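Local coordinates for protein arsenite methyltransferase (Chlamydomonas reinhardtii, PDB 5EVJ) that probably transfers methyl groups from S-adenosylmethionine to trivalent arsenic, giving mono-, di- and trimethylated arsenic products, at residues 150-155 against 178-183; 158-163 against 185-190. The protein carries 15 engineered substitutions. All coordinates share one frame; numbering follows the deposited sequence.

Contact 1 (150-155 against 178-183); sequences IEYLDR and KARVLS
Arg180, on helix 178-188, reaches across to Glu151, Tyr152 and Asp154 of the loop 150-155, where its long chain and flat, charged end meet three kinds of partner. Its CB and CG pass beside the carbonyl oxygen of Glu151. At CD the chain bends (chi3 92°), and Arg180 NE donates to Glu151 O at 2.5 Å, nearly along the C=O axis, while Arg180 NH2 donates to the same atom at 2.9 Å, on a lone pair. Arg180 NE also lies above one face of the Tyr152 ring, near the rim, and Tyr152 CD1 in turn sits over the guanidinium, 3.2 Å from Arg180 CZ; the two planes are 25° apart. Arg155 NH1 covers the opposite ring face. At the tip, Arg180 NH2 forms a salt bridge with Asp154, its straighter bond (164°) going to OD2 at 3.0 Å. An alanine here would probably leave Asp154 without this counter-charge, Glu151 O without two donors and one face of Tyr152 less covered. Deeper in, Val181 CG2 packs on Glu151 CG at 3.8 Å, while the Glu151 carboxylate is hydrogen-bonded through OE2 to Ser175. A single cation thus ties a backbone carbonyl, an aromatic face and a carboxylate to the helix.

Contact 2 (158-163 against 185-190); sequences LEDSSF and AYRVLA. Engineered in segment 185-190: Ala185 (natural residue Cys).
Leu158 and Asp160 share the guanidinium of Arg187. Arg187 NH1 and NH2 grip Leu158 O end-on, at 2.9 and 2.8 Å, both within the guanidinium plane. Arg187 NH2 also makes a salt bridge to Asp160 OD1 (2.9 Å, 162°), while NE pairs with Glu184; an arginine suits the place because its in-plane N-H groups can serve a carbonyl and two acids at once. CG of Arg187, anti to the backbone N (chi1 178°), runs close beside Asp160 OD1. Backbone bonds come next. Ser161 N donates to Arg187 O, and Phe163 N to Val188 O at 2.9 Å, so carbonyls at the C-terminal end of helix 178-188 find donors in the type II turn Glu159-Ser162 and just beyond it. Ala190 N returns a straight bond to Phe163 O (2.9 Å, 168°), part of a parallel bridge of Phe163 with Leu189. Helix 178-188 is the connection of the beta-alpha-beta crossover from strand 163-169 to strand 193-202 in the Rossmann-like methyltransferase fold, and the chain leaving it at 189-190 runs back beside the start of the first strand. Among apolar contacts, Val188 CG1 meets Leu158 CB at 4.1 Å, and Val188 CG2 approaches Phe163 CD2 at 4.0 Å.

Both contacts fasten the loop between strands 143-147 and 163-169 to helix 178-188, contact 1 along its first turns and contact 2 at its C-terminal end. Each is partly buried, with an arginine reaching a carbonyl and an aspartate on the outer side and apolar groups facing strand 86-90 on the inner. Contact 1 depends mainly on side chains and includes an aromatic face; contact 2 adds main-chain bonds, as befits a helix end turning into a strand, and its turn carries the more exposed residues. Leu153 joins them, its CD1 packing on Val188 CG1 and its O probably bonded to Leu158 N. Glu184 lies between, accepting from Asp154 N and pairing with Arg187.

Contact 1 (150-155 against 178-183)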
loop_
_atom_site.group_PDB
_atom_site.type_symbol
_atom_site.label_atom_id
_atom_site.label_comp_id
_atom_site.label_asym_id
_atom_site.label_seq_id
_atom_site.Cartn_x
_atom_site.Cartn_y
_atom_site.Cartn_z
ATOM N N ILE A 150 -9.796 12.378 -1.524
ATOM C CA ILE A 150 -8.629 11.742 -0.923
ATOM C C ILE A 150 -7.601 12.710 -0.398
ATOM O O ILE A 150 -6.919 12.348 0.561
ATOM C CB ILE A 150 -8.061 10.583 -1.737
ATOM C CG1 ILE A 150 -7.576 11.049 -3.114
ATOM C CG2 ILE A 150 -9.092 9.436 -1.861
ATOM C CD1 ILE A 150 -7.047 9.864 -3.875
ATOM N N GLU A 151 -7.601 13.971 -0.891
ATOM C CA GLU A 151 -6.679 15.043 -0.392
ATOM C C GLU A 151 -7.069 15.605 0.946
ATOM O O GLU A 151 -6.279 16.356 1.542
ATOM C CB GLU A 151 -6.601 16.257 -1.355
ATOM C CG GLU A 151 -6.073 15.952 -2.790
ATOM C CD GLU A 151 -6.974 15.032 -3.587
ATOM O OE1 GLU A 151 -8.161 14.882 -3.239
ATOM O OE2 GLU A 151 -6.529 14.446 -4.596
ATOM N N TYR A 152 -8.296 15.317 1.408
ATOM C CA TYR A 152 -8.893 16.054 2.562
ATOM C C TYR A 152 -9.539 15.131 3.580
ATOM O O TYR A 152 -10.677 15.330 4.017
ATOM C CB TYR A 152 -9.866 17.179 2.111
ATOM C CG TYR A 152 -9.119 18.362 1.510
ATOM C CD1 TYR A 152 -8.516 19.326 2.355
ATOM C CD2 TYR A 152 -8.975 18.486 0.151
ATOM C CE1 TYR A 152 -7.766 20.354 1.826
ATOM C CE2 TYR A 152 -8.257 19.544 -0.421
ATOM C CZ TYR A 152 -7.647 20.465 0.424
ATOM O OH TYR A 152 -6.919 21.537 -0.094
ATOM N N LEU A 153 -8.778 14.143 4.024
ATOM C CA LEU A 153 -9.330 13.197 4.954
ATOM C C LEU A 153 -9.869 13.904 6.166
ATOM O O LEU A 153 -10.799 13.405 6.768
ATOM C CB LEU A 153 -8.284 12.151 5.324
ATOM C CG LEU A 153 -7.730 11.370 4.120
ATOM C CD1 LEU A 153 -6.862 10.216 4.578
ATOM C CD2 LEU A 153 -8.834 10.869 3.221
ATOM N N ASP A 154 -9.270 15.033 6.558
ATOM C CA ASP A 154 -9.778 15.863 7.705
ATOM C C ASP A 154 -11.217 16.335 7.362
ATOM O O ASP A 154 -12.121 16.234 8.164
ATOM C CB ASP A 154 -8.866 17.099 7.968
ATOM C CG ASP A 154 -8.363 17.730 6.648
ATOM O OD1 ASP A 154 -8.703 17.248 5.565
ATOM O OD2 ASP A 154 -7.571 18.640 6.647
ATOM N N ARG A 155 -11.431 16.774 6.137
ATOM C CA ARG A 155 -12.797 17.214 5.760
ATOM C C ARG A 155 -13.765 16.083 5.790
ATOM O O ARG A 155 -14.863 16.276 6.222
ATOM C CB ARG A 155 -12.836 17.965 4.440
ATOM C CG ARG A 155 -12.170 19.314 4.632
ATOM C CD ARG A 155 -12.310 20.119 3.367
ATOM N NE ARG A 155 -11.380 21.242 3.367
ATOM C CZ ARG A 155 -10.947 21.806 2.251
ATOM N NH1 ARG A 155 -11.384 21.328 1.075
ATOM N NH2 ARG A 155 -10.078 22.811 2.306
ATOM N N LYS A 178 -0.959 15.369 -4.699
ATOM C CA LYS A 178 -0.222 14.228 -4.154
ATOM C C LYS A 178 0.323 14.395 -2.733
ATOM O O LYS A 178 0.106 13.538 -1.907
ATOM C CB LYS A 178 0.896 13.863 -5.069
ATOM C CG LYS A 178 0.498 12.762 -5.987
ATOM C CD LYS A 178 1.489 12.672 -7.103
ATOM C CE LYS A 178 1.259 11.392 -7.842
ATOM N NZ LYS A 178 2.408 11.301 -8.775
ATOM N N ALA A 179 0.969 15.522 -2.462
ATOM C CA ALA A 179 1.600 15.752 -1.177
ATOM C C ALA A 179 0.561 15.698 -0.057
ATOM O O ALA A 179 0.802 15.139 1.031
ATOM C CB ALA A 179 2.369 17.104 -1.174
ATOM N N ARG A 180 -0.589 16.297 -0.303
ATOM C CA ARG A 180 -1.652 16.276 0.703
ATOM C C ARG A 180 -2.237 14.909 0.966
ATOM O O ARG A 180 -2.449 14.569 2.110
ATOM C CB ARG A 180 -2.785 17.299 0.460
ATOM C CG ARG A 180 -2.913 18.163 1.715
ATOM C CD ARG A 180 -4.065 19.163 1.765
ATOM N NE ARG A 180 -5.099 18.397 2.400
ATOM C CZ ARG A 180 -5.634 18.635 3.590
ATOM N NH1 ARG A 180 -5.337 19.716 4.295
ATOM N NH2 ARG A 180 -6.517 17.761 4.031
ATOM N N VAL A 181 -2.468 14.132 -0.075
ATOM C CA VAL A 181 -2.947 12.770 0.105
ATOM C C VAL A 181 -1.932 11.995 0.965
ATOM O O VAL A 181 -2.294 11.364 1.948
ATOM C CB VAL A 181 -3.039 12.067 -1.267
ATOM C CG1 VAL A 181 -3.484 10.610 -1.115
ATOM C CG2 VAL A 181 -3.885 12.862 -2.217
ATOM N N LEU A 182 -0.650 12.106 0.605
ATOM C CA LEU A 182 0.401 11.423 1.330
ATOM C C LEU A 182 0.415 11.882 2.764
ATOM O O LEU A 182 0.413 11.047 3.667
ATOM C CB LEU A 182 1.760 11.659 0.647
ATOM C CG LEU A 182 2.182 10.621 -0.380
ATOM C CD1 LEU A 182 1.116 9.668 -0.851
ATOM C CD2 LEU A 182 2.874 11.218 -1.590
ATOM N N SER A 183 0.410 13.196 2.992
ATOM C CA SER A 183 0.509 13.666 4.382
ATOM C C SER A 183 -0.753 13.346 5.210
ATOM O O SER A 183 -0.669 13.112 6.441
ATOM C CB SER A 183 0.897 15.162 4.471
ATOM O OG SER A 183 -0.106 16.028 3.960
#

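Contact 2 (158-163 against 185-190)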
loop_
_atom_site.group_PDB
_atom_site.type_symbol
_atom_site.label_atom_id
_atom_site.label_comp_id
_atom_site.label_asym_id
_atom_site.label_seq_id
_atom_site.Cartn_x
_atom_site.Cartn_y
_atom_site.Cartn_z
ATOM N N LEU A 158 -11.948 12.215 9.176
ATOM C CA LEU A 158 -11.035 11.137 9.625
ATOM C C LEU A 158 -9.944 11.642 10.550
ATOM O O LEU A 158 -9.090 12.525 10.171
ATOM C CB LEU A 158 -10.483 10.352 8.443
ATOM C CG LEU A 158 -11.553 9.821 7.484
ATOM C CD1 LEU A 158 -10.969 9.112 6.268
ATOM C CD2 LEU A 158 -12.600 8.931 8.183
ATOM N N GLU A 159 -9.965 11.071 11.755
ATOM C CA GLU A 159 -9.114 11.482 12.832
ATOM C C GLU A 159 -7.678 10.907 12.716
ATOM O O GLU A 159 -7.441 9.878 12.091
ATOM C CB GLU A 159 -9.682 10.997 14.193
ATOM C CG GLU A 159 -11.184 11.194 14.501
ATOM C CD GLU A 159 -11.581 12.664 14.741
ATOM O OE1 GLU A 159 -10.705 13.548 14.972
ATOM O OE2 GLU A 159 -12.805 12.966 14.698
ATOM N N ASP A 160 -6.759 11.587 13.384
ATOM C CA ASP A 160 -5.386 11.202 13.567
ATOM C C ASP A 160 -5.349 9.811 14.124
ATOM O O ASP A 160 -6.159 9.474 14.970
ATOM C CB ASP A 160 -4.761 12.124 14.613
ATOM C CG ASP A 160 -4.604 13.507 14.128
ATOM O OD1 ASP A 160 -5.172 13.878 13.085
ATOM O OD2 ASP A 160 -3.918 14.275 14.815
ATOM N N SER A 161 -4.369 9.013 13.675
ATOM C CA SER A 161 -4.121 7.680 14.216
ATOM C C SER A 161 -5.342 6.806 14.275
ATOM O O SER A 161 -5.529 6.074 15.196
ATOM C CB SER A 161 -3.473 7.765 15.618
ATOM O OG SER A 161 -2.432 8.721 15.574
ATOM N N SER A 162 -6.194 6.858 13.293
ATOM C CA SER A 162 -7.450 6.065 13.413
ATOM C C SER A 162 -7.445 4.845 12.515
ATOM O O SER A 162 -8.417 4.103 12.483
ATOM C CB SER A 162 -8.635 6.966 13.112
ATOM O OG SER A 162 -8.484 7.579 11.851
ATOM N N PHE A 163 -6.335 4.610 11.797
ATOM C CA PHE A 163 -6.269 3.480 10.868
ATOM C C PHE A 163 -4.940 2.748 10.985
ATOM O O PHE A 163 -3.868 3.373 11.201
ATOM C CB PHE A 163 -6.462 3.943 9.431
ATOM C CG PHE A 163 -7.873 4.350 9.134
ATOM C CD1 PHE A 163 -8.839 3.398 8.883
ATOM C CD2 PHE A 163 -8.241 5.694 9.123
ATOM C CE1 PHE A 163 -10.147 3.743 8.608
ATOM C CE2 PHE A 163 -9.557 6.042 8.884
ATOM C CZ PHE A 163 -10.508 5.051 8.592
ATOM N N ALA A 185 -2.710 10.467 4.643
ATOM C CA ALA A 185 -2.398 9.048 4.947
ATOM C C ALA A 185 -1.542 8.978 6.182
ATOM O O ALA A 185 -1.901 8.329 7.187
ATOM C CB ALA A 185 -1.686 8.376 3.789
ATOM N N TYR A 186 -0.471 9.759 6.160
ATOM C CA TYR A 186 0.451 9.774 7.278
ATOM C C TYR A 186 -0.265 10.175 8.601
ATOM O O TYR A 186 0.041 9.606 9.683
ATOM C CB TYR A 186 1.663 10.674 7.008
ATOM C CG TYR A 186 2.723 10.491 8.044
ATOM C CD1 TYR A 186 2.715 11.232 9.278
ATOM C CD2 TYR A 186 3.720 9.538 7.852
ATOM C CE1 TYR A 186 3.712 11.051 10.249
ATOM C CE2 TYR A 186 4.732 9.358 8.799
ATOM C CZ TYR A 186 4.706 10.091 9.992
ATOM O OH TYR A 186 5.716 9.825 10.901
ATOM N N ARG A 187 -1.182 11.151 8.509
ATOM C CA ARG A 187 -1.822 11.686 9.721
ATOM C C ARG A 187 -2.810 10.662 10.273
ATOM O O ARG A 187 -2.889 10.494 11.468
ATOM C CB ARG A 187 -2.535 13.019 9.409
ATOM C CG ARG A 187 -3.298 13.663 10.587
ATOM C CD ARG A 187 -4.154 14.944 10.194
ATOM N NE ARG A 187 -5.157 14.642 9.150
ATOM C CZ ARG A 187 -6.315 14.021 9.394
ATOM N NH1 ARG A 187 -7.165 13.751 8.406
ATOM N NH2 ARG A 187 -6.641 13.688 10.638
ATOM N N VAL A 188 -3.597 10.020 9.405
ATOM C CA VAL A 188 -4.607 9.096 9.910
ATOM C C VAL A 188 -4.060 7.691 10.330
ATOM O O VAL A 188 -4.799 6.894 10.965
ATOM C CB VAL A 188 -5.775 8.927 8.911
ATOM C CG1 VAL A 188 -6.411 10.308 8.519
ATOM C CG2 VAL A 188 -5.341 8.099 7.720
ATOM N N LEU A 189 -2.786 7.415 10.031
ATOM C CA LEU A 189 -2.141 6.154 10.460
ATOM C C LEU A 189 -1.771 6.211 11.922
ATOM O O LEU A 189 -1.212 7.189 12.435
ATOM C CB LEU A 189 -0.862 5.845 9.625
ATOM C CG LEU A 189 -1.157 5.295 8.220
ATOM C CD1 LEU A 189 0.091 5.293 7.353
ATOM C CD2 LEU A 189 -1.788 3.893 8.346
ATOM N N ALA A 190 -2.057 5.123 12.592
ATOM C CA ALA A 190 -1.575 4.948 13.919
ATOM C C ALA A 190 -0.104 4.505 13.874
ATOM O O ALA A 190 0.344 3.921 12.933
ATOM C CB ALA A 190 -2.395 3.853 14.592
HETATM O O HOH W 1 -1.043 10.995 13.521
#